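PDB 3VW4: Rep from Escherichia coli, which initiates replication of plasmid ColE2-P9 by binding the replication origin through the domain described here, unwinding its duplex and probably acting as a primase. Local coordinates for residues 13-16 with 17-21; 40-43 with 44-47; 52-55 with 56-60; 62-65 with 66-70. All blocks are in the same frame, centred on the assembly; numbering follows the deposited sequence.

Contact 1: 13-16 with 17-21; sequences LFEK and VRKWA. With nucleotides of chain D; nucleotides of chain C.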
# COMPACT_ATOMS: atom_id res chain seq x y z
N LEU A 13 -20.10 0.41 8.31
CA LEU A 13 -19.19 1.39 8.82
C LEU A 13 -17.84 0.76 9.22
O LEU A 13 -16.81 1.31 8.89
CB LEU A 13 -19.81 2.16 9.97
CG LEU A 13 -20.59 3.46 9.78
CD1 LEU A 13 -20.84 3.98 8.38
CD2 LEU A 13 -21.86 3.29 10.53
N PHE A 14 -17.82 -0.37 9.94
CA PHE A 14 -16.56 -0.93 10.43
C PHE A 14 -15.71 -1.32 9.25
O PHE A 14 -14.55 -1.17 9.22
CB PHE A 14 -16.86 -2.15 11.30
CG PHE A 14 -15.65 -2.97 11.65
CD1 PHE A 14 -14.71 -2.51 12.56
CD2 PHE A 14 -15.41 -4.17 11.03
CE1 PHE A 14 -13.58 -3.27 12.87
CE2 PHE A 14 -14.27 -4.89 11.33
CZ PHE A 14 -13.36 -4.45 12.25
N GLU A 15 -16.31 -1.84 8.22
CA GLU A 15 -15.52 -2.31 7.02
C GLU A 15 -14.94 -1.14 6.23
O GLU A 15 -13.78 -1.17 5.90
CB GLU A 15 -16.40 -3.20 6.08
CG GLU A 15 -16.72 -4.55 6.64
CD GLU A 15 -15.48 -5.42 6.67
OE1 GLU A 15 -14.91 -5.65 5.55
OE2 GLU A 15 -15.06 -5.86 7.77
N LYS A 16 -15.78 -0.16 5.88
CA LYS A 16 -15.35 1.05 5.16
C LYS A 16 -14.17 1.70 5.86
O LYS A 16 -13.07 1.74 5.35
CB LYS A 16 -16.49 2.04 5.13
CG LYS A 16 -17.12 2.19 3.79
CD LYS A 16 -16.22 3.00 2.91
CE LYS A 16 -16.98 3.50 1.67
NZ LYS A 16 -16.69 2.69 0.43
N VAL A 17 -14.40 2.17 7.07
CA VAL A 17 -13.41 2.90 7.80
C VAL A 17 -12.11 2.08 8.12
O VAL A 17 -11.00 2.65 8.15
CB VAL A 17 -14.07 3.46 9.09
CG1 VAL A 17 -13.06 4.01 10.07
CG2 VAL A 17 -15.07 4.52 8.74
N ARG A 18 -12.22 0.78 8.39
CA ARG A 18 -11.00 0.11 8.81
C ARG A 18 -10.01 0.10 7.65
O ARG A 18 -8.83 0.23 7.81
CB ARG A 18 -11.30 -1.28 9.42
CG ARG A 18 -11.50 -2.42 8.42
CD ARG A 18 -11.81 -3.70 9.15
NE ARG A 18 -12.42 -4.60 8.22
CZ ARG A 18 -11.74 -5.47 7.48
NH1 ARG A 18 -10.41 -5.55 7.56
NH2 ARG A 18 -12.41 -6.23 6.64
N LYS A 19 -10.55 0.02 6.45
CA LYS A 19 -9.72 -0.08 5.26
C LYS A 19 -9.04 1.26 4.99
O LYS A 19 -7.90 1.30 4.47
CB LYS A 19 -10.53 -0.52 4.03
CG LYS A 19 -10.37 -1.99 3.60
CD LYS A 19 -11.58 -2.83 4.08
CE LYS A 19 -12.18 -3.80 3.00
NZ LYS A 19 -11.30 -4.98 2.63
N TRP A 20 -9.75 2.33 5.33
CA TRP A 20 -9.27 3.69 5.16
C TRP A 20 -8.18 3.94 6.18
O TRP A 20 -7.09 4.32 5.82
CB TRP A 20 -10.43 4.64 5.29
CG TRP A 20 -9.99 6.06 5.64
CD1 TRP A 20 -9.72 7.12 4.77
CD2 TRP A 20 -9.76 6.61 6.97
NE1 TRP A 20 -9.37 8.21 5.46
CE2 TRP A 20 -9.39 7.99 6.77
CE3 TRP A 20 -9.83 6.11 8.23
CZ2 TRP A 20 -9.09 8.81 7.80
CZ3 TRP A 20 -9.53 6.95 9.29
CH2 TRP A 20 -9.12 8.28 9.07
N ALA A 21 -8.46 3.72 7.46
CA ALA A 21 -7.49 3.80 8.50
C ALA A 21 -6.16 3.05 8.35
O ALA A 21 -5.13 3.54 8.85
CB ALA A 21 -8.11 3.39 9.79
P DG D 1 -12.18 -7.51 17.79
OP1 DG D 1 -13.05 -7.70 19.00
OP2 DG D 1 -10.98 -6.58 17.84
O5' DG D 1 -11.91 -8.83 16.92
C5' DG D 1 -12.93 -9.81 16.60
C4' DG D 1 -13.58 -9.50 15.27
O4' DG D 1 -14.53 -8.43 15.41
C3' DG D 1 -12.65 -9.11 14.11
O3' DG D 1 -12.78 -10.09 13.08
C2' DG D 1 -13.22 -7.81 13.57
C1' DG D 1 -14.56 -7.61 14.26
N9 DG D 1 -14.83 -6.26 14.72
C8 DG D 1 -14.08 -5.53 15.61
N7 DG D 1 -14.61 -4.38 15.91
C5 DG D 1 -15.80 -4.36 15.20
C6 DG D 1 -16.79 -3.34 15.08
O6 DG D 1 -16.83 -2.24 15.64
N1 DG D 1 -17.82 -3.72 14.24
C2 DG D 1 -17.89 -4.92 13.58
N2 DG D 1 -18.98 -5.09 12.80
N3 DG D 1 -16.96 -5.86 13.64
C4 DG D 1 -15.97 -5.53 14.49
P DA D 2 -11.47 -10.66 12.44
OP1 DA D 2 -11.90 -11.78 11.61
OP2 DA D 2 -10.59 -10.81 13.65
O5' DA D 2 -10.70 -9.73 11.36
C5' DA D 2 -11.35 -9.04 10.26
C4' DA D 2 -10.35 -8.17 9.51
O4' DA D 2 -10.14 -6.88 10.14
C3' DA D 2 -8.93 -8.72 9.40
O3' DA D 2 -8.34 -8.00 8.36
C2' DA D 2 -8.33 -8.28 10.72
C1' DA D 2 -8.94 -6.90 10.92
N9 DA D 2 -9.29 -6.48 12.27
C8 DA D 2 -9.60 -7.20 13.39
N7 DA D 2 -9.90 -6.46 14.43
C5 DA D 2 -9.85 -5.16 13.94
C6 DA D 2 -10.14 -3.92 14.53
N6 DA D 2 -10.51 -3.75 15.80
N1 DA D 2 -9.99 -2.82 13.76
C2 DA D 2 -9.56 -2.97 12.50
N3 DA D 2 -9.29 -4.08 11.83
C4 DA D 2 -9.47 -5.16 12.62
P DT C 20 -8.15 -2.81 -2.27
OP1 DT C 20 -6.79 -2.37 -1.81
OP2 DT C 20 -9.34 -2.18 -1.66
O5' DT C 20 -8.28 -2.63 -3.86
C5' DT C 20 -7.14 -2.32 -4.72
C4' DT C 20 -6.83 -0.84 -4.72
O4' DT C 20 -7.76 -0.14 -3.86
C3' DT C 20 -5.44 -0.47 -4.21
O3' DT C 20 -4.55 -0.32 -5.32
C2' DT C 20 -5.64 0.89 -3.56
C1' DT C 20 -7.15 1.04 -3.36
N1 DT C 20 -7.60 1.23 -1.95
C2 DT C 20 -8.74 1.99 -1.73
O2 DT C 20 -9.40 2.48 -2.64
N3 DT C 20 -9.08 2.14 -0.41
C4 DT C 20 -8.42 1.63 0.70
O4 DT C 20 -8.86 1.85 1.82
C5 DT C 20 -7.24 0.85 0.40
C7 DT C 20 -6.45 0.25 1.53
C6 DT C 20 -6.90 0.69 -0.89
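V17 begins the second half of this helical stretch by donating its backbone N to L13 O at 3.1 Å, while its CB and CG2 touch the same L13 O. R18, next in line, carries most of the contact. Its extended chain sends CD over one face of the F14 ring in a CH-pi contact, 3.9 Å from the ring centroid. The guanine of DG1 of chain D covers the opposite face, with C4 lying 3.4 Å above the ring plane. Farther out, the guanidinium meets E15 side-on in a salt bridge: NH2 reaches OE1 at 2.8 Å on the syn side, and NE reaches OE2 at 3.0 Å from well above the carboxylate plane. E15 can offer both oxygens because its chain folds back at chi2 (-70°) beside R18, with the two flat groups turned 58° apart. R18 thereby brings O4' of DA2 of chain D over one face of its guanidinium, 2.9 Å from NH1, which also bonds Y22 OH. K19 then lays CD against E15 O at 3.3 Å, and W20 packs its side chain on R42 of helix 32-49. An i, i+3 Glu-Arg bridge beside an i, i+4 aromatic-Arg pair thus lines the DNA-facing side of helix 7-24, in the Primase C-terminal 1 region of Rep's DNA-binding domain.

Contact 2: 40-43 with 44-47; sequences IQRV and EMYN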
# COMPACT_ATOMS: atom_id res chain seq x y z
N ILE A 40 -13.04 8.17 14.59
CA ILE A 40 -14.43 8.46 14.89
C ILE A 40 -15.00 9.46 13.90
O ILE A 40 -16.08 9.29 13.40
CB ILE A 40 -14.58 9.04 16.29
CG1 ILE A 40 -14.10 8.00 17.30
CG2 ILE A 40 -16.01 9.52 16.55
CD1 ILE A 40 -14.18 8.53 18.74
N GLN A 41 -14.25 10.50 13.59
CA GLN A 41 -14.76 11.51 12.71
C GLN A 41 -15.00 10.96 11.29
O GLN A 41 -16.00 11.26 10.65
CB GLN A 41 -13.80 12.63 12.76
CG GLN A 41 -13.96 13.67 11.73
CD GLN A 41 -13.16 14.91 12.12
OE1 GLN A 41 -13.73 15.86 12.67
NE2 GLN A 41 -11.80 14.89 11.88
N ARG A 42 -14.14 10.05 10.85
CA ARG A 42 -14.39 9.36 9.60
C ARG A 42 -15.60 8.38 9.66
O ARG A 42 -16.34 8.22 8.68
CB ARG A 42 -13.15 8.72 9.03
CG ARG A 42 -13.52 8.07 7.74
CD ARG A 42 -12.53 8.23 6.61
NE ARG A 42 -12.37 9.57 6.12
CZ ARG A 42 -12.09 9.86 4.85
NH1 ARG A 42 -12.01 8.92 3.94
NH2 ARG A 42 -11.94 11.12 4.48
N VAL A 43 -15.85 7.82 10.83
CA VAL A 43 -17.03 6.99 11.00
C VAL A 43 -18.25 7.89 10.91
O VAL A 43 -19.24 7.51 10.25
CB VAL A 43 -17.08 6.19 12.33
CG1 VAL A 43 -18.34 5.35 12.37
CG2 VAL A 43 -15.86 5.30 12.52
N GLU A 44 -18.19 9.06 11.53
CA GLU A 44 -19.30 10.01 11.40
C GLU A 44 -19.55 10.50 9.96
O GLU A 44 -20.67 10.77 9.59
CB GLU A 44 -19.11 11.16 12.38
CG GLU A 44 -19.43 10.68 13.74
CD GLU A 44 -19.00 11.59 14.88
OE1 GLU A 44 -18.11 12.51 14.74
OE2 GLU A 44 -19.56 11.38 16.00
N MET A 45 -18.53 10.60 9.13
CA MET A 45 -18.81 11.14 7.84
C MET A 45 -19.57 10.09 7.02
O MET A 45 -20.54 10.43 6.33
CB MET A 45 -17.53 11.66 7.14
CG MET A 45 -17.67 12.04 5.68
SD MET A 45 -16.08 11.80 4.85
CE MET A 45 -15.80 10.00 5.04
N TYR A 46 -19.17 8.83 7.12
CA TYR A 46 -19.95 7.79 6.40
C TYR A 46 -21.37 7.64 6.94
O TYR A 46 -22.30 7.41 6.18
CB TYR A 46 -19.25 6.43 6.31
CG TYR A 46 -17.99 6.46 5.52
CD1 TYR A 46 -17.99 6.70 4.15
CD2 TYR A 46 -16.79 6.25 6.13
CE1 TYR A 46 -16.79 6.74 3.43
CE2 TYR A 46 -15.62 6.27 5.44
CZ TYR A 46 -15.60 6.51 4.10
OH TYR A 46 -14.33 6.53 3.46
N ASN A 47 -21.51 7.80 8.25
CA ASN A 47 -22.74 7.54 8.91
C ASN A 47 -23.78 8.56 8.45
O ASN A 47 -24.93 8.24 8.31
CB ASN A 47 -22.52 7.60 10.41
CG ASN A 47 -23.75 7.25 11.19
OD1 ASN A 47 -24.32 6.18 11.01
ND2 ASN A 47 -24.16 8.12 12.09
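R42 O takes two backbone donors from the following turn: Y46 N, 3.3 Å away along a nearly straight 171° path, and M45 N at the same 3.3 Å in a weak bond. The tighter backbone link is E44 N to I40 O, at 2.8 Å. Above this regular helix, three side chains gather round one methyl group. M45 CE sits over the guanidinium face of R42, 3.6 Å from NE, and also over the centre of the Y46 ring, a similar height above it. It therefore fills the corner between two planes that stand 88° apart. R42 gets there with CG anti to its own N (chi1 -179°) and bends at chi2 and chi3, which brings CG within 3.6 Å of Y46 CE2. With an alanine here, the M45 methyl would probably lose its flat charged cover and the Y46 ring its flank, setting both free to shift. E44 lies alongside I40, its CD 4.0 Å from CG2, while N47 uses OD1 to accept from L54 N in the following loop. The chemistry implies that the arginine is held here through its carbon chain and one face of the guanidinium, that face resting on the M45 methyl and the alkyl part running past Y46 CE2.

Contact 3: 52-55 with 56-60; sequences VPLS and PAECR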
# COMPACT_ATOMS: atom_id res chain seq x y z
N VAL A 52 -30.62 6.22 7.41
CA VAL A 52 -30.94 6.23 8.82
C VAL A 52 -29.69 6.04 9.60
O VAL A 52 -29.36 4.94 9.99
CB VAL A 52 -32.01 5.20 9.22
CG1 VAL A 52 -32.48 5.50 10.63
CG2 VAL A 52 -33.21 5.27 8.30
N PRO A 53 -28.98 7.13 9.87
CA PRO A 53 -27.66 7.06 10.54
C PRO A 53 -27.75 6.43 11.93
O PRO A 53 -28.74 6.58 12.61
CB PRO A 53 -27.29 8.53 10.71
CG PRO A 53 -28.21 9.25 9.81
CD PRO A 53 -29.46 8.50 9.71
N LEU A 54 -26.70 5.75 12.36
CA LEU A 54 -26.57 5.32 13.74
C LEU A 54 -26.35 6.50 14.69
O LEU A 54 -26.06 7.59 14.28
CB LEU A 54 -25.39 4.41 13.84
CG LEU A 54 -25.72 2.97 13.56
CD1 LEU A 54 -27.05 2.61 12.92
CD2 LEU A 54 -24.57 2.34 12.81
N SER A 55 -26.42 6.24 15.97
CA SER A 55 -26.25 7.24 16.92
C SER A 55 -24.79 7.64 17.02
O SER A 55 -23.89 6.86 16.68
CB SER A 55 -26.69 6.64 18.25
OG SER A 55 -25.61 5.98 18.89
N PRO A 56 -24.53 8.81 17.58
CA PRO A 56 -23.14 9.25 17.87
C PRO A 56 -22.41 8.30 18.80
O PRO A 56 -21.24 8.00 18.55
CB PRO A 56 -23.30 10.62 18.52
CG PRO A 56 -24.70 11.03 18.19
CD PRO A 56 -25.54 9.78 18.02
N ALA A 57 -23.07 7.81 19.86
CA ALA A 57 -22.46 6.77 20.70
C ALA A 57 -22.00 5.55 19.90
O ALA A 57 -20.90 5.00 20.17
CB ALA A 57 -23.34 6.34 21.85
N GLU A 58 -22.79 5.12 18.93
CA GLU A 58 -22.36 3.90 18.22
C GLU A 58 -21.14 4.14 17.32
O GLU A 58 -20.18 3.36 17.34
CB GLU A 58 -23.52 3.22 17.47
CG GLU A 58 -23.15 1.84 16.87
CD GLU A 58 -24.36 0.91 16.70
OE1 GLU A 58 -25.53 1.39 16.96
OE2 GLU A 58 -24.17 -0.29 16.35
N CYS A 59 -21.19 5.23 16.55
CA CYS A 59 -20.05 5.80 15.89
C CYS A 59 -18.77 5.85 16.72
O CYS A 59 -17.72 5.40 16.24
CB CYS A 59 -20.39 7.17 15.44
SG CYS A 59 -21.61 7.15 14.09
N ARG A 60 -18.85 6.31 17.97
CA ARG A 60 -17.66 6.32 18.85
C ARG A 60 -17.14 4.96 19.11
O ARG A 60 -15.91 4.73 19.01
CB ARG A 60 -17.85 7.06 20.17
CG ARG A 60 -18.20 8.53 19.94
CD ARG A 60 -18.27 9.43 21.17
NE ARG A 60 -19.56 10.17 21.18
CZ ARG A 60 -20.53 9.97 22.07
NH1 ARG A 60 -20.35 9.05 23.03
NH2 ARG A 60 -21.68 10.67 22.04
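S55 and E58 carry the polar part of this contact, in which a loop turns into a helix. S55 OG accepts from E58 N at 2.9 Å with a donor angle of 153°, a classic N-cap bond. The hydroxyl can do this because chi1 (88°) swings it between the backbone N and the carbonyl carbon, over the first turn. S55 O serves the same turn, taking C59 N at 3.2 Å almost straight (165°) and E58 N at 3.0 Å in a weaker bond. E58 N is thus shared between two oxygens of the capping serine. P56, the first helical residue, has no N-H to satisfy, which suits it to the position after the cap.

The side-chain packing sets leucine carbons against a carboxylate. L54 CG approaches E58 OE1 at 3.8 Å and L54 CD2 lies 4.1 Å from E58 CD, the two chains crossing at a slant. E58 is extended beyond CG and passes the leucine to bond N10 through OE2. Its negative charge near the helix start would probably suit the helix dipole.

Residues 52-55 join helix 32-49 to helix 56-73. C59 packs on V43, E44 and N47 of helix 32-49, and N10, the partner of E58, belongs to helix 7-24, so the first turn touches both preceding helices, while L54 of the loop packs on R9 and L13.

Contact 4: 62-65 with 66-70; sequences IGKS and IAKYT. With nucleotides of chain D.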
# COMPACT_ATOMS: atom_id res chain seq x y z
N ILE A 62 -17.48 2.14 17.29
CA ILE A 62 -16.86 1.48 16.16
C ILE A 62 -15.51 2.17 15.87
O ILE A 62 -14.47 1.54 15.52
CB ILE A 62 -17.79 1.22 14.88
CG1 ILE A 62 -17.24 1.89 13.71
CG2 ILE A 62 -19.30 1.49 14.98
CD1 ILE A 62 -16.30 0.92 13.14
N GLY A 63 -15.52 3.46 16.06
CA GLY A 63 -14.31 4.23 15.89
C GLY A 63 -13.24 3.91 16.90
O GLY A 63 -12.08 3.83 16.52
N LYS A 64 -13.59 3.72 18.18
CA LYS A 64 -12.61 3.41 19.22
C LYS A 64 -11.91 2.08 18.88
O LYS A 64 -10.65 1.91 19.01
CB LYS A 64 -13.33 3.29 20.57
CG LYS A 64 -12.39 3.15 21.74
CD LYS A 64 -13.07 3.37 23.10
CE LYS A 64 -13.79 4.76 23.28
NZ LYS A 64 -14.51 5.03 24.61
N SER A 65 -12.73 1.14 18.43
CA SER A 65 -12.26 -0.15 18.03
C SER A 65 -11.17 -0.06 16.97
O SER A 65 -10.11 -0.67 17.13
CB SER A 65 -13.41 -0.98 17.50
OG SER A 65 -12.98 -2.33 17.38
N ILE A 66 -11.41 0.69 15.89
CA ILE A 66 -10.46 0.71 14.79
C ILE A 66 -9.16 1.38 15.24
O ILE A 66 -8.01 0.98 14.88
CB ILE A 66 -11.07 1.39 13.56
CG1 ILE A 66 -12.31 0.57 13.15
CG2 ILE A 66 -10.06 1.44 12.43
CD1 ILE A 66 -13.12 1.15 12.03
N ALA A 67 -9.36 2.40 16.06
CA ALA A 67 -8.26 3.26 16.37
C ALA A 67 -7.40 2.55 17.41
O ALA A 67 -6.20 2.68 17.36
CB ALA A 67 -8.77 4.56 16.88
N LYS A 68 -7.98 1.76 18.30
CA LYS A 68 -7.08 1.07 19.20
C LYS A 68 -6.33 0.00 18.47
O LYS A 68 -5.09 -0.05 18.59
CB LYS A 68 -7.76 0.46 20.37
CG LYS A 68 -8.23 1.50 21.33
CD LYS A 68 -9.52 1.03 21.98
CE LYS A 68 -9.26 -0.17 22.87
NZ LYS A 68 -8.47 0.22 24.12
N TYR A 69 -7.00 -0.77 17.65
CA TYR A 69 -6.32 -1.82 16.93
C TYR A 69 -5.21 -1.27 16.07
O TYR A 69 -4.06 -1.71 16.21
CB TYR A 69 -7.34 -2.59 16.11
CG TYR A 69 -6.91 -3.78 15.38
CD1 TYR A 69 -6.37 -3.69 14.09
CD2 TYR A 69 -7.06 -5.06 15.94
CE1 TYR A 69 -5.97 -4.86 13.41
CE2 TYR A 69 -6.66 -6.20 15.27
CZ TYR A 69 -6.14 -6.09 14.00
OH TYR A 69 -5.81 -7.23 13.30
N THR A 70 -5.51 -0.26 15.26
CA THR A 70 -4.55 0.26 14.31
C THR A 70 -3.43 1.04 15.01
O THR A 70 -2.28 0.93 14.60
CB THR A 70 -5.17 1.17 13.29
OG1 THR A 70 -5.74 2.27 14.01
CG2 THR A 70 -6.16 0.48 12.45
P DA D 2 -11.47 -10.66 12.44
OP1 DA D 2 -11.90 -11.78 11.61
OP2 DA D 2 -10.59 -10.81 13.65
O5' DA D 2 -10.70 -9.73 11.36
C5' DA D 2 -11.35 -9.04 10.26
C4' DA D 2 -10.35 -8.17 9.51
O4' DA D 2 -10.14 -6.88 10.14
C3' DA D 2 -8.93 -8.72 9.40
O3' DA D 2 -8.34 -8.00 8.36
C2' DA D 2 -8.33 -8.28 10.72
C1' DA D 2 -8.94 -6.90 10.92
N9 DA D 2 -9.29 -6.48 12.27
C8 DA D 2 -9.60 -7.20 13.39
N7 DA D 2 -9.90 -6.46 14.43
C5 DA D 2 -9.85 -5.16 13.94
C6 DA D 2 -10.14 -3.92 14.53
N6 DA D 2 -10.51 -3.75 15.80
N1 DA D 2 -9.99 -2.82 13.76
C2 DA D 2 -9.56 -2.97 12.50
N3 DA D 2 -9.29 -4.08 11.83
C4 DA D 2 -9.47 -5.16 12.62
P DG D 1 -12.18 -7.51 17.79
OP1 DG D 1 -13.05 -7.70 19.00
OP2 DG D 1 -10.98 -6.58 17.84
O5' DG D 1 -11.91 -8.83 16.92
C5' DG D 1 -12.93 -9.81 16.60
C4' DG D 1 -13.58 -9.50 15.27
O4' DG D 1 -14.53 -8.43 15.41
C3' DG D 1 -12.65 -9.11 14.11
O3' DG D 1 -12.78 -10.09 13.08
C2' DG D 1 -13.22 -7.81 13.57
C1' DG D 1 -14.56 -7.61 14.26
N9 DG D 1 -14.83 -6.26 14.72
C8 DG D 1 -14.08 -5.53 15.61
N7 DG D 1 -14.61 -4.38 15.91
C5 DG D 1 -15.80 -4.36 15.20
C6 DG D 1 -16.79 -3.34 15.08
O6 DG D 1 -16.83 -2.24 15.64
N1 DG D 1 -17.82 -3.72 14.24
C2 DG D 1 -17.89 -4.92 13.58
N2 DG D 1 -18.98 -5.09 12.80
N3 DG D 1 -16.96 -5.86 13.64
C4 DG D 1 -15.97 -5.53 14.49
P DT D 3 -6.86 -8.42 7.89
OP1 DT D 3 -6.85 -8.28 6.44
OP2 DT D 3 -6.34 -9.69 8.46
O5' DT D 3 -5.79 -7.44 8.56
C5' DT D 3 -6.05 -6.02 8.64
C4' DT D 3 -4.79 -5.26 8.32
O4' DT D 3 -3.98 -5.27 9.51
C3' DT D 3 -3.93 -5.91 7.24
O3' DT D 3 -3.33 -4.92 6.44
C2' DT D 3 -2.88 -6.69 8.01
C1' DT D 3 -2.76 -5.92 9.29
N1 DT D 3 -2.47 -6.72 10.49
C2 DT D 3 -1.38 -6.33 11.23
O2 DT D 3 -0.66 -5.39 10.92
N3 DT D 3 -1.11 -7.11 12.32
C4 DT D 3 -1.86 -8.18 12.77
O4 DT D 3 -1.53 -8.76 13.80
C5 DT D 3 -2.98 -8.55 11.94
C7 DT D 3 -3.78 -9.75 12.31
C6 DT D 3 -3.24 -7.80 10.86
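I62 and I66 lie side by side and point the same way, their CD1 methyls meeting at 3.4 Å on the inner side of the helix, where F14 and V43 face I62 and V17 and V39 face I66. On another side of the helix K64 and K68 also run alongside each other, K64 CG touching K68 CD at 3.6 Å, so that alkyl portions meet.

S65 and Y69, one turn apart, are aimed at the DNA. With OG anti to the backbone N (chi1 -168°), S65 hands its proton to N7 of DG1 of chain D at 3.0 Å. N6 of DA2 of chain D reaches the same OG, and S65 O at 3.4 Å, in weak bonds. This is base-edge reading by the third helix of a three-helix bundle, at groups that lie on the major-groove side of purines, and it is consistent with sequence-specific origin binding.

The Y69 ring is presented flat to the adenine of DA2 of chain D, whose C5 lies 3.4 Å above the ring's plane, over its centre. Its hydroxyl goes on to the methyl C7 of DT3 of chain D, also at 3.4 Å. A serine in its place would remove the ring, and the adenine would probably lose its flat cover and be set free to tilt, with the thymine methyl left without this neighbour. One residue on, T70 N and OG1 both bond I66 O, at 2.8 Å each and from opposite faces of its carbonyl plane, while T70 OG1 is also hydrogen-bonded to W35 NE1.

How the contacts relate
The four contacts sample three packed helices and the loop leading into the third. Contacts 1 and 4 together surround two successive nucleotides, DG1 of chain D and DA2 of chain D. Their centres lie 10 Å apart, and the two helices pack through F14 CA on I62 CD1 at 3.3 Å and V17 CG1 on I66 CD1 at 3.5 Å. Contact 2 stands behind, about 7 Å from the nucleic acid at its nearest atom. It rests on contact 1 through V17 CG2 and Y46 CD2 at 3.6 Å, and on contact 4 through V43 and G63. Contact 3 starts the helix that contact 4 continues, and reaches contact 1 through L54 CD2 and L13 CD2 at 3.7 Å.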